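Local coordinates for probable sugar ABC transporter, sugar-binding protein (Streptococcus pneumoniae, PDB 2W7Y) that binds the blood group A-trisaccharide and, as the solute-binding protein of a probable sugar ABC transporter, presumably hands captured glycan to its membrane partners, at residues A[80-83]-A[84-88]; A[244-247]-A[248-252]; A[335-338]-A[339-343]; A[398-401]-A[402-406]; A[410-414]-A[415-419]. One frame throughout, in Å; residues are numbered along the deposited sequence.

Contact 1: A[80-83]-A[84-88]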
loop_
_atom_site.group_PDB
_atom_site.type_symbol
_atom_site.label_atom_id
_atom_site.label_comp_id
_atom_site.label_asym_id
_atom_site.label_seq_id
_atom_site.Cartn_x
_atom_site.Cartn_y
_atom_site.Cartn_z
ATOM N N THR A 80 -6.465 -16.334 -12.544
ATOM C CA THR A 80 -5.972 -17.343 -11.623
ATOM C C THR A 80 -5.745 -16.701 -10.257
ATOM O O THR A 80 -4.801 -15.925 -10.085
ATOM C CB THR A 80 -4.665 -17.995 -12.138
ATOM O OG1 THR A 80 -4.862 -18.477 -13.475
ATOM C CG2 THR A 80 -4.250 -19.156 -11.249
ATOM N N PRO A 81 -6.631 -17.004 -9.290
ATOM C CA PRO A 81 -6.505 -16.489 -7.925
ATOM C C PRO A 81 -5.347 -17.167 -7.200
ATOM O O PRO A 81 -5.294 -18.399 -7.134
ATOM C CB PRO A 81 -7.842 -16.875 -7.269
ATOM C CG PRO A 81 -8.738 -17.311 -8.392
ATOM C CD PRO A 81 -7.827 -17.853 -9.440
ATOM N N VAL A 82 -4.429 -16.365 -6.673
ATOM C CA VAL A 82 -3.240 -16.883 -6.008
ATOM C C VAL A 82 -3.388 -16.836 -4.490
ATOM O O VAL A 82 -3.595 -15.770 -3.906
ATOM C CB VAL A 82 -1.960 -16.117 -6.447
ATOM C CG1 VAL A 82 -0.758 -16.558 -5.626
ATOM C CG2 VAL A 82 -1.700 -16.316 -7.940
ATOM N N ASN A 83 -3.292 -18.007 -3.864
ATOM C CA ASN A 83 -3.280 -18.113 -2.411
ATOM C C ASN A 83 -1.833 -18.190 -1.939
ATOM O O ASN A 83 -1.168 -19.222 -2.091
ATOM C CB ASN A 83 -4.087 -19.333 -1.949
ATOM C CG ASN A 83 -4.331 -19.351 -0.442
ATOM O OD1 ASN A 83 -4.581 -20.409 0.137
ATOM N ND2 ASN A 83 -4.271 -18.182 0.195
ATOM N N GLY A 84 -1.346 -17.083 -1.386
ATOM C CA GLY A 84 0.056 -16.954 -1.007
ATOM C C GLY A 84 0.686 -15.718 -1.617
ATOM O O GLY A 84 -0.013 -14.778 -1.997
ATOM N N ASP A 85 2.011 -15.724 -1.727
ATOM C CA ASP A 85 2.738 -14.548 -2.184
ATOM C C ASP A 85 2.652 -14.362 -3.695
ATOM O O ASP A 85 3.014 -15.257 -4.460
ATOM C CB ASP A 85 4.201 -14.610 -1.735
ATOM C CG ASP A 85 4.763 -13.242 -1.383
ATOM O OD1 ASP A 85 4.336 -12.230 -1.984
ATOM O OD2 ASP A 85 5.633 -13.179 -0.492
ATOM N N LEU A 86 2.161 -13.193 -4.105
ATOM C CA LEU A 86 2.096 -12.805 -5.514
ATOM C C LEU A 86 3.475 -12.518 -6.087
ATOM O O LEU A 86 3.702 -12.700 -7.286
ATOM C CB LEU A 86 1.207 -11.571 -5.704
ATOM C CG LEU A 86 -0.311 -11.754 -5.764
ATOM C CD1 LEU A 86 -0.996 -10.392 -5.705
ATOM C CD2 LEU A 86 -0.732 -12.519 -7.014
ATOM N N LYS A 87 4.384 -12.059 -5.230
ATOM C CA LYS A 87 5.760 -11.763 -5.632
ATOM C C LYS A 87 6.508 -13.013 -6.088
ATOM O O LYS A 87 7.379 -12.930 -6.954
ATOM C CB LYS A 87 6.526 -11.077 -4.500
ATOM C CG LYS A 87 6.047 -9.671 -4.188
ATOM C CD LYS A 87 7.056 -8.881 -3.349
ATOM C CE LYS A 87 7.277 -9.483 -1.966
ATOM N NZ LYS A 87 6.031 -9.541 -1.158
ATOM N N ASP A 88 6.162 -14.161 -5.503
ATOM C CA ASP A 88 6.746 -15.448 -5.885
ATOM C C ASP A 88 6.392 -15.845 -7.322
ATOM O O ASP A 88 7.260 -16.302 -8.062
ATOM C CB ASP A 88 6.337 -16.551 -4.904
ATOM C CG ASP A 88 7.019 -16.419 -3.543
ATOM O OD1 ASP A 88 7.830 -15.487 -3.342
ATOM O OD2 ASP A 88 6.740 -17.263 -2.667
HETATM O O HOH W 1 -2.363 -13.664 -2.790
#
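With chi1 at 173°, Val82 sets CG1 anti to its backbone N and leaves CG2 beside that nitrogen, while Leu86, its CG anti to the carbonyl carbon, swings CD2 back toward the valine. The two side chains meet at a slant: Leu86 CD2 lies 3.8 Å from Val82 CB and 4.0 Å from Val82 CG2, a small apolar patch that bridges the turn between a strand and the helix after it. Gly84 forms the bend. Its phi of 126° leaves no room for a beta carbon beside the preceding carbonyl, and glycine has none. One water pins the turn by donating to Val82 O and to Gly84 O, each at 2.7 Å. Beyond the turn Asp85 is the N-cap. Its OD1 takes Lys87 N at 3.3 Å from above the carboxylate plane, and the same oxygen receives Lys87 NZ on its syn lone pair, also at 3.3 Å, in a salt bridge; the lysine chain curls back to make it. One carboxylate oxygen thus serves both the helix start and a nearby charge. The side chain of Leu86 is about 4 Å from the bound fucose and rests on Ala106. Strand 76-81, at the border of its sheet, runs into this turn beside strand 39-44, where Val82 packs on Tyr43 and bonds through its backbone to His44, and helix 86-94 leads away.

Contact 2: A[244-247]-A[248-252]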
loop_
_atom_site.group_PDB
_atom_site.type_symbol
_atom_site.label_atom_id
_atom_site.label_comp_id
_atom_site.label_asym_id
_atom_site.label_seq_id
_atom_site.Cartn_x
_atom_site.Cartn_y
_atom_site.Cartn_z
ATOM N N LYS A 244 15.871 5.299 14.046
ATOM C CA LYS A 244 16.031 5.241 15.503
ATOM C C LYS A 244 14.750 5.572 16.283
ATOM O O LYS A 244 14.416 4.884 17.251
ATOM C CB LYS A 244 17.180 6.152 15.949
ATOM C CG LYS A 244 17.545 6.020 17.419
ATOM C CD LYS A 244 18.731 6.892 17.782
ATOM C CE LYS A 244 18.926 6.940 19.286
ATOM N NZ LYS A 244 20.111 7.749 19.679
HETATM N N MSE A 245 14.056 6.627 15.858
HETATM C CA MSE A 245 12.769 7.029 16.431
HETATM C C MSE A 245 11.740 5.900 16.412
HETATM O O MSE A 245 11.062 5.655 17.410
HETATM C CB MSE A 245 12.197 8.217 15.657
HETATM C CG MSE A 245 12.694 9.576 16.094
HETATM SE SE MSE A 245 12.565 10.827 14.604
HETATM C CE MSE A 245 12.052 12.454 15.559
ATOM N N VAL A 246 11.637 5.230 15.265
ATOM C CA VAL A 246 10.636 4.182 15.034
ATOM C C VAL A 246 10.984 2.894 15.792
ATOM O O VAL A 246 10.113 2.290 16.417
ATOM C CB VAL A 246 10.432 3.917 13.511
ATOM C CG1 VAL A 246 9.434 2.796 13.265
ATOM C CG2 VAL A 246 9.966 5.186 12.814
HETATM N N MSE A 247 12.258 2.501 15.744
HETATM C CA MSE A 247 12.767 1.339 16.478
HETATM C C MSE A 247 12.596 1.449 17.993
HETATM O O MSE A 247 12.304 0.458 18.653
HETATM C CB MSE A 247 14.239 1.095 16.147
HETATM C CG MSE A 247 14.470 0.490 14.779
HETATM SE SE MSE A 247 16.361 0.274 14.388
HETATM C CE MSE A 247 16.203 -0.828 12.793
ATOM N N LYS A 248 12.792 2.650 18.533
ATOM C CA LYS A 248 12.565 2.924 19.954
ATOM C C LYS A 248 11.093 2.753 20.320
ATOM O O LYS A 248 10.767 2.218 21.386
ATOM C CB LYS A 248 13.022 4.342 20.309
ATOM C CG LYS A 248 14.520 4.490 20.531
ATOM C CD LYS A 248 14.927 5.955 20.588
ATOM C CE LYS A 248 14.343 6.670 21.805
ATOM N NZ LYS A 248 14.574 8.145 21.752
ATOM N N GLU A 249 10.216 3.214 19.430
ATOM C CA GLU A 249 8.773 3.104 19.624
ATOM C C GLU A 249 8.278 1.667 19.450
ATOM O O GLU A 249 7.395 1.216 20.182
ATOM C CB GLU A 249 8.027 4.065 18.690
ATOM C CG GLU A 249 6.522 4.171 18.938
ATOM C CD GLU A 249 6.152 4.441 20.394
ATOM O OE1 GLU A 249 5.045 4.035 20.793
ATOM O OE2 GLU A 249 6.949 5.051 21.139
ATOM N N ILE A 250 8.861 0.956 18.490
ATOM C CA ILE A 250 8.558 -0.457 18.256
ATOM C C ILE A 250 9.010 -1.336 19.437
ATOM O O ILE A 250 8.339 -2.316 19.786
ATOM C CB ILE A 250 9.182 -0.937 16.912
ATOM C CG1 ILE A 250 8.202 -0.777 15.740
ATOM C CG2 ILE A 250 9.580 -2.399 16.977
ATOM C CD1 ILE A 250 7.541 0.592 15.583
ATOM N N GLN A 251 10.136 -0.971 20.053
ATOM C CA GLN A 251 10.649 -1.688 21.220
ATOM C C GLN A 251 9.774 -1.422 22.450
ATOM O O GLN A 251 9.476 -2.338 23.216
ATOM C CB GLN A 251 12.106 -1.304 21.488
ATOM C CG GLN A 251 12.882 -2.333 22.303
ATOM C CD GLN A 251 14.362 -2.022 22.369
ATOM O OE1 GLN A 251 14.766 -0.987 22.892
ATOM N NE2 GLN A 251 15.180 -2.923 21.842
ATOM N N ALA A 252 9.356 -0.167 22.609
ATOM C CA ALA A 252 8.429 0.236 23.665
ATOM C C ALA A 252 7.047 -0.389 23.470
ATOM O O ALA A 252 6.321 -0.622 24.438
ATOM C CB ALA A 252 8.319 1.757 23.719
#
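Apolar packing across this turn of helix 237-252 comes from Val246 and Ile250, which lie side by side and point the same way. Val246 CG1, anti to its backbone N (chi1 178°), meets Ile250 CD1 at 3.7 Å, and the same CD1 folds back to 3.2 Å from Val246 O. A looser contact joins lysine methylenes: the extended chain of Lys244 and the chain of Lys248, bent at chi3, pass at a slant with Lys244 CG 4.1 Å from Lys248 CD. Lys248 CG also lies 3.3 Å from Lys244 O.

The backbone bonds follow the alpha-helical i to i+4 pattern. Ile250 N reaches Val246 O at 2.8 Å, and Lys248 N, Glu249 N and Gln251 N bond to the oxygens of Lys244, Met245 and Met247.

Three polar ends have partners in other parts of the fold. Lys244 NZ pairs with Asp415, Glu249 OE1 forms a salt bridge with Arg193, and Gln251 NE2 donates to Val412 O and Ala409 O. Val246 and the selenomethionine Met245 face Trp182 and Val214, so one flank of the helix is covered by helices 182-193 and 207-215.

Lys244 NZ and Lys248 NZ stand 5.9 Å apart, and any repulsion between these like charges is probably eased by the salt bridge of Lys244 to Asp415; the methylenes touch while the charged ends are not in contact.

Contact 3: A[335-338]-A[339-343]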
loop_
_atom_site.group_PDB
_atom_site.type_symbol
_atom_site.label_atom_id
_atom_site.label_comp_id
_atom_site.label_asym_id
_atom_site.label_seq_id
_atom_site.Cartn_x
_atom_site.Cartn_y
_atom_site.Cartn_z
ATOM N N ASP A 335 -14.304 4.025 -16.729
ATOM C CA ASP A 335 -15.240 4.773 -15.883
ATOM C C ASP A 335 -16.185 3.881 -15.076
ATOM O O ASP A 335 -16.364 4.090 -13.874
ATOM C CB ASP A 335 -16.057 5.758 -16.732
ATOM C CG ASP A 335 -15.251 6.973 -17.178
ATOM O OD1 ASP A 335 -14.058 7.083 -16.814
ATOM O OD2 ASP A 335 -15.821 7.827 -17.895
ATOM N N ASP A 336 -16.780 2.894 -15.745
ATOM C CA ASP A 336 -17.776 2.013 -15.131
ATOM C C ASP A 336 -17.194 1.034 -14.108
ATOM O O ASP A 336 -17.812 0.769 -13.077
ATOM C CB ASP A 336 -18.562 1.253 -16.210
ATOM C CG ASP A 336 -19.443 2.167 -17.053
ATOM O OD1 ASP A 336 -19.711 3.315 -16.635
ATOM O OD2 ASP A 336 -19.870 1.733 -18.144
ATOM N N VAL A 337 -16.011 0.503 -14.398
ATOM C CA VAL A 337 -15.331 -0.418 -13.482
ATOM C C VAL A 337 -14.814 0.319 -12.243
ATOM O O VAL A 337 -14.905 -0.195 -11.124
ATOM C CB VAL A 337 -14.197 -1.209 -14.191
ATOM C CG1 VAL A 337 -13.364 -2.017 -13.190
ATOM C CG2 VAL A 337 -14.782 -2.125 -15.263
ATOM N N GLN A 338 -14.290 1.527 -12.448
ATOM C CA GLN A 338 -13.774 2.349 -11.351
ATOM C C GLN A 338 -14.846 2.816 -10.376
ATOM O O GLN A 338 -14.562 3.013 -9.196
ATOM C CB GLN A 338 -12.962 3.534 -11.877
ATOM C CG GLN A 338 -11.472 3.479 -11.518
ATOM C CD GLN A 338 -10.792 2.244 -12.043
ATOM O OE1 GLN A 338 -9.831 1.741 -11.453
ATOM N NE2 GLN A 338 -11.298 1.731 -13.154
ATOM N N LYS A 339 -16.071 2.987 -10.870
ATOM C CA LYS A 339 -17.218 3.267 -10.009
ATOM C C LYS A 339 -17.485 2.078 -9.085
ATOM O O LYS A 339 -17.818 2.255 -7.916
ATOM C CB LYS A 339 -18.460 3.591 -10.843
ATOM C CG LYS A 339 -19.645 4.085 -10.019
ATOM C CD LYS A 339 -20.808 4.498 -10.889
ATOM C CE LYS A 339 -21.918 5.102 -10.040
ATOM N NZ LYS A 339 -22.991 5.696 -10.883
ATOM N N VAL A 340 -17.323 0.871 -9.621
ATOM C CA VAL A 340 -17.413 -0.357 -8.828
ATOM C C VAL A 340 -16.239 -0.442 -7.850
ATOM O O VAL A 340 -16.417 -0.860 -6.706
ATOM C CB VAL A 340 -17.479 -1.624 -9.725
ATOM C CG1 VAL A 340 -17.537 -2.892 -8.879
ATOM C CG2 VAL A 340 -18.681 -1.555 -10.662
ATOM N N ILE A 341 -15.052 -0.030 -8.302
ATOM C CA ILE A 341 -13.860 0.028 -7.448
ATOM C C ILE A 341 -14.087 0.909 -6.216
ATOM O O ILE A 341 -13.637 0.567 -5.134
ATOM C CB ILE A 341 -12.575 0.484 -8.225
ATOM C CG1 ILE A 341 -12.178 -0.528 -9.320
ATOM C CG2 ILE A 341 -11.411 0.751 -7.268
ATOM C CD1 ILE A 341 -11.721 -1.910 -8.828
ATOM N N PHE A 342 -14.796 2.024 -6.375
ATOM C CA PHE A 342 -15.118 2.889 -5.235
ATOM C C PHE A 342 -16.310 2.409 -4.397
ATOM O O PHE A 342 -16.228 2.376 -3.172
ATOM C CB PHE A 342 -15.316 4.348 -5.677
ATOM C CG PHE A 342 -15.587 5.292 -4.536
ATOM C CD1 PHE A 342 -14.589 5.601 -3.618
ATOM C CD2 PHE A 342 -16.846 5.859 -4.369
ATOM C CE1 PHE A 342 -14.842 6.459 -2.556
ATOM C CE2 PHE A 342 -17.104 6.721 -3.312
ATOM C CZ PHE A 342 -16.103 7.020 -2.403
ATOM N N GLU A 343 -17.407 2.034 -5.058
ATOM C CA GLU A 343 -18.680 1.752 -4.375
ATOM C C GLU A 343 -18.817 0.343 -3.783
ATOM O O GLU A 343 -19.330 0.188 -2.675
ATOM C CB GLU A 343 -19.868 2.037 -5.301
ATOM C CG GLU A 343 -20.051 3.503 -5.674
ATOM C CD GLU A 343 -21.359 3.766 -6.400
ATOM O OE1 GLU A 343 -21.947 4.848 -6.189
ATOM O OE2 GLU A 343 -21.810 2.895 -7.179
#
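Gln338 and Ile341 run alongside each other, pointing the same way from a short helix. The glutamine has an unusual first torsion, chi1 -114°, and bends at chi2, which lays its amide alongside Ile341: OE1 lies 3.9 Å from Ile341 CG1, and CD is 4.1 Å from the same carbon. Its NE2 is turned to the chain just before the helix and donates to Met332 O and Ser334 O, so a buried amide is held by two backbone carbonyls. Ile341 places CG1 anti to its carbonyl carbon (chi1 -64°), and this branch rests 3.3 Å from Val337 O. Val337 CG1 adds a looser apolar touch, 4.3 Å from Ile341 CG1. On the next flank Val340 CG2, beside its backbone N, settles 3.5 Å from Asp336 O; the bond from Val340 N to that oxygen is weak. Shorter backbone bonds run from Ile341 N to Val337 O at 2.8 Å and from Phe342 N to Gln338 O at 3.0 Å.

Phe342 sends its ring away from this patch, among helices 356-361 and 366-379. Val337, Val340 and Ile341 instead lie against helix 54-69, at Leu62, Thr58 and Met59, while Asp335 reaches Asn351 in a loop; helix 335-343 thereby lies between helix 54-69 and helices 356-361 and 366-379.

Contact 4: A[398-401]-A[402-406]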
loop_
_atom_site.group_PDB
_atom_site.type_symbol
_atom_site.label_atom_id
_atom_site.label_comp_id
_atom_site.label_asym_id
_atom_site.label_seq_id
_atom_site.Cartn_x
_atom_site.Cartn_y
_atom_site.Cartn_z
ATOM N N THR A 398 11.377 -4.855 2.085
ATOM C CA THR A 398 11.480 -6.079 2.891
ATOM C C THR A 398 12.609 -6.032 3.934
ATOM O O THR A 398 12.418 -6.439 5.085
ATOM C CB THR A 398 11.633 -7.333 1.983
ATOM O OG1 THR A 398 10.510 -7.428 1.096
ATOM C CG2 THR A 398 11.719 -8.618 2.811
ATOM N N ALA A 399 13.778 -5.541 3.527
ATOM C CA ALA A 399 14.924 -5.376 4.435
ATOM C C ALA A 399 14.628 -4.426 5.601
ATOM O O ALA A 399 14.986 -4.713 6.744
ATOM C CB ALA A 399 16.162 -4.912 3.662
ATOM N N ILE A 400 13.976 -3.305 5.306
ATOM C CA ILE A 400 13.580 -2.336 6.336
ATOM C C ILE A 400 12.517 -2.906 7.280
ATOM O O ILE A 400 12.629 -2.746 8.490
ATOM C CB ILE A 400 13.152 -0.958 5.723
ATOM C CG1 ILE A 400 14.363 -0.269 5.087
ATOM C CG2 ILE A 400 12.512 -0.042 6.781
ATOM C CD1 ILE A 400 14.032 0.972 4.286
ATOM N N ILE A 401 11.508 -3.579 6.722
ATOM C CA ILE A 401 10.480 -4.283 7.512
ATOM C C ILE A 401 11.086 -5.306 8.476
ATOM O O ILE A 401 10.721 -5.336 9.654
ATOM C CB ILE A 401 9.407 -4.964 6.599
ATOM C CG1 ILE A 401 8.422 -3.925 6.060
ATOM C CG2 ILE A 401 8.632 -6.069 7.345
ATOM C CD1 ILE A 401 7.449 -4.499 5.039
ATOM N N ASN A 402 12.004 -6.133 7.972
ATOM C CA ASN A 402 12.716 -7.119 8.798
ATOM C C ASN A 402 13.523 -6.488 9.937
ATOM O O ASN A 402 13.498 -6.980 11.067
ATOM C CB ASN A 402 13.638 -7.994 7.936
ATOM C CG ASN A 402 12.879 -8.965 7.036
ATOM O OD1 ASN A 402 13.467 -9.560 6.132
ATOM N ND2 ASN A 402 11.581 -9.134 7.277
ATOM N N ALA A 403 14.231 -5.401 9.637
ATOM C CA ALA A 403 15.044 -4.701 10.636
ATOM C C ALA A 403 14.192 -4.053 11.729
ATOM O O ALA A 403 14.552 -4.085 12.904
ATOM C CB ALA A 403 15.938 -3.661 9.966
ATOM N N LEU A 404 13.063 -3.469 11.331
ATOM C CA LEU A 404 12.122 -2.872 12.282
ATOM C C LEU A 404 11.460 -3.933 13.162
ATOM O O LEU A 404 11.236 -3.699 14.349
ATOM C CB LEU A 404 11.070 -2.023 11.559
ATOM C CG LEU A 404 11.562 -0.774 10.817
ATOM C CD1 LEU A 404 10.449 -0.188 9.968
ATOM C CD2 LEU A 404 12.138 0.284 11.770
ATOM N N THR A 405 11.162 -5.091 12.574
ATOM C CA THR A 405 10.588 -6.231 13.296
ATOM C C THR A 405 11.572 -6.795 14.328
ATOM O O THR A 405 11.210 -7.023 15.486
ATOM C CB THR A 405 10.134 -7.350 12.312
ATOM O OG1 THR A 405 9.272 -6.789 11.318
ATOM C CG2 THR A 405 9.395 -8.468 13.039
ATOM N N GLU A 406 12.816 -7.001 13.900
ATOM C CA GLU A 406 13.891 -7.479 14.766
ATOM C C GLU A 406 14.173 -6.556 15.955
ATOM O O GLU A 406 14.580 -7.024 17.024
ATOM C CB GLU A 406 15.169 -7.682 13.950
ATOM C CG GLU A 406 15.140 -8.901 13.030
ATOM C CD GLU A 406 16.099 -8.791 11.844
ATOM O OE1 GLU A 406 16.966 -7.889 11.834
ATOM O OE2 GLU A 406 15.980 -9.616 10.914
#
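Thr398 O, Ala399 O, Ile400 O and Ile401 O take up Asn402 N, Ala403 N, Leu404 N and Thr405 N in turn, a regular alpha-helical run in which the bond from Asn402 N to Thr398 O is 2.9 Å long and close to straight at 165°. Among the side chains, Thr405 adds a second bond to the helix backbone. Its OG1, set beside the backbone N by a chi1 of -53°, donates to Ile401 O at 2.6 Å. The backbone N of Thr405 bonds to the same oxygen from the opposite face of the carbonyl, so Ile401 O carries two donors and the threonine hydroxyl is folded onto the helix. Ile401 CG2 runs alongside this hydroxyl, 4.1 Å from Thr405 OG1.

One face of the helix is apolar. Ile400 and Leu404 lie side by side, with Ile400 CG2 3.8 Å from Leu404 CD1, and Leu404 CG lies 3.2 Å from Ile400 O. On a more open side Thr398 CG2 comes to 3.9 Å from Asn402 OD1, a methyl beside an amide oxygen. The hydroxyl of Thr398 turns to another partner, Gly394 O, one turn earlier.

The apolar face lies among three helices. Ile400 packs on Ile208 and Phe211 of helix 207-215, Leu404 on Val246 and Met247 of helix 237-252, and Ala403 on both Met247 and Thr421, the latter in helix 414-427, whose Leu425 touches Ala399 and Ile400.

Contact 5: A[410-414]-A[415-419]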
loop_
_atom_site.group_PDB
_atom_site.type_symbol
_atom_site.label_atom_id
_atom_site.label_comp_id
_atom_site.label_asym_id
_atom_site.label_seq_id
_atom_site.Cartn_x
_atom_site.Cartn_y
_atom_site.Cartn_z
ATOM N N GLU A 410 13.534 -7.245 23.108
ATOM C CA GLU A 410 13.826 -6.446 24.301
ATOM C C GLU A 410 15.329 -6.306 24.587
ATOM O O GLU A 410 15.742 -5.418 25.333
ATOM C CB GLU A 410 13.100 -7.056 25.508
ATOM C CG GLU A 410 12.523 -6.049 26.500
ATOM C CD GLU A 410 11.711 -6.712 27.617
ATOM O OE1 GLU A 410 11.675 -7.965 27.683
ATOM O OE2 GLU A 410 11.105 -5.980 28.436
ATOM N N ASN A 411 16.130 -7.177 23.973
ATOM C CA ASN A 411 17.576 -7.249 24.202
ATOM C C ASN A 411 18.418 -6.582 23.108
ATOM O O ASN A 411 19.647 -6.680 23.106
ATOM C CB ASN A 411 17.997 -8.714 24.368
ATOM C CG ASN A 411 17.581 -9.574 23.190
ATOM O OD1 ASN A 411 18.228 -9.570 22.141
ATOM N ND2 ASN A 411 16.490 -10.315 23.354
ATOM N N VAL A 412 17.754 -5.901 22.181
ATOM C CA VAL A 412 18.436 -5.259 21.069
ATOM C C VAL A 412 18.728 -3.806 21.425
ATOM O O VAL A 412 17.834 -3.072 21.856
ATOM C CB VAL A 412 17.607 -5.356 19.754
ATOM C CG1 VAL A 412 18.270 -4.585 18.623
ATOM C CG2 VAL A 412 17.425 -6.803 19.344
ATOM N N ASP A 413 19.988 -3.409 21.268
ATOM C CA ASP A 413 20.387 -2.014 21.422
ATOM C C ASP A 413 20.022 -1.261 20.146
ATOM O O ASP A 413 20.433 -1.657 19.050
ATOM C CB ASP A 413 21.888 -1.909 21.702
ATOM C CG ASP A 413 22.365 -0.473 21.810
ATOM O OD1 ASP A 413 22.031 0.201 22.807
ATOM O OD2 ASP A 413 23.086 -0.017 20.902
ATOM N N VAL A 414 19.247 -0.186 20.296
ATOM C CA VAL A 414 18.739 0.589 19.152
ATOM C C VAL A 414 19.859 1.233 18.327
ATOM O O VAL A 414 19.851 1.150 17.100
ATOM C CB VAL A 414 17.693 1.663 19.587
ATOM C CG1 VAL A 414 17.216 2.481 18.392
ATOM C CG2 VAL A 414 16.500 1.009 20.275
ATOM N N ASP A 415 20.819 1.859 19.008
ATOM C CA ASP A 415 21.934 2.544 18.348
ATOM C C ASP A 415 22.707 1.660 17.366
ATOM O O ASP A 415 22.897 2.035 16.205
ATOM C CB ASP A 415 22.890 3.147 19.382
ATOM C CG ASP A 415 22.431 4.506 19.888
ATOM O OD1 ASP A 415 21.615 5.163 19.208
ATOM O OD2 ASP A 415 22.897 4.926 20.967
ATOM N N GLN A 416 23.141 0.491 17.831
ATOM C CA GLN A 416 23.917 -0.420 16.993
ATOM C C GLN A 416 23.049 -1.211 16.017
ATOM O O GLN A 416 23.554 -1.728 15.018
ATOM C CB GLN A 416 24.811 -1.344 17.838
ATOM C CG GLN A 416 24.069 -2.255 18.802
ATOM C CD GLN A 416 24.995 -3.029 19.727
ATOM O OE1 GLN A 416 25.050 -4.232 19.675
ATOM N NE2 GLN A 416 25.705 -2.332 20.554
ATOM N N LYS A 417 21.751 -1.300 16.306
ATOM C CA LYS A 417 20.789 -1.858 15.357
ATOM C C LYS A 417 20.589 -0.924 14.164
ATOM O O LYS A 417 20.542 -1.384 13.020
ATOM C CB LYS A 417 19.446 -2.161 16.030
ATOM C CG LYS A 417 18.457 -2.918 15.140
ATOM C CD LYS A 417 18.951 -4.319 14.806
ATOM C CE LYS A 417 18.048 -5.004 13.801
ATOM N NZ LYS A 417 18.469 -6.415 13.571
ATOM N N VAL A 418 20.470 0.376 14.441
ATOM C CA VAL A 418 20.390 1.397 13.395
ATOM C C VAL A 418 21.614 1.294 12.477
ATOM O O VAL A 418 21.473 1.255 11.250
ATOM C CB VAL A 418 20.265 2.833 13.988
ATOM C CG1 VAL A 418 20.600 3.897 12.946
ATOM C CG2 VAL A 418 18.875 3.066 14.548
ATOM N N LYS A 419 22.799 1.216 13.084
ATOM C CA LYS A 419 24.054 1.124 12.342
ATOM C C LYS A 419 24.149 -0.146 11.492
ATOM O O LYS A 419 24.605 -0.094 10.346
ATOM C CB LYS A 419 25.258 1.214 13.283
ATOM C CG LYS A 419 26.503 1.755 12.602
ATOM C CD LYS A 419 27.753 1.036 13.054
ATOM C CE LYS A 419 28.841 1.157 12.006
ATOM N NZ LYS A 419 29.987 0.250 12.278
#
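Val412 lays its CG1 methyl over the root of the Lys417 side chain, meeting CB of Lys417 at 3.7 Å as the two chains pass at a slant. Lys417, bent at chi2, then carries NZ off to Glu406, with which it forms a salt bridge. Asp413 caps the helix that begins at Val414. With CG anti to its own backbone N (chi1 177°), it brings OD2 to Gln416 N at 3.1 Å, a bond of 161° that meets the oxygen on its anti side, 31° out of the carboxylate plane. Gln416 holds CG between its backbone N and carbonyl carbon, and this rotation brings Gln416 CG to 3.2 Å from Asp413 OD2; the glutamine chain crosses the aspartate at about a right angle. The backbone of Asp413 also serves the first turn, its O accepting Lys417 N at 3.1 Å. One step on, Val418 N reaches Val414 O at 2.8 Å, while Val414 CG1 and Val418 CG2 make a looser apolar pair, 4.2 Å apart, on the side facing helix 237-252.

A carboxylate at the N-cap would be stabilised by the helix dipole and by the N-H it accepts. Asp415, whose OD1 is paired with Lys244, places its OD2 4.9 Å from Asp413 OD2, a like charge that the pairing may ease.

Contacts 2, 4 and 5 form one cluster, their centres 10 to 13 Å apart. Contact 2 meets contact 4 through packing, with Met247 CG 3.8 Å from Leu404 CD2, and contact 5 through the salt bridge of Lys244 NZ to Asp415 OD1 at 3.0 Å. Contacts 4 and 5 are tied by Glu406 OE1 and Lys417 NZ, 2.7 Å apart. Contact 3 lies across the chain's centre from this cluster. Contacts 1, 3 and 4 each have a side chain near the glycan: that of Leu86 is about 4 Å from the fucose, that of Ile341 about 7 Å from the galactose, and that of Ile401 about 7 Å from the N-acetylgalactosamine unit. The nearest atoms of contacts 1 and 4 are about 5 Å apart.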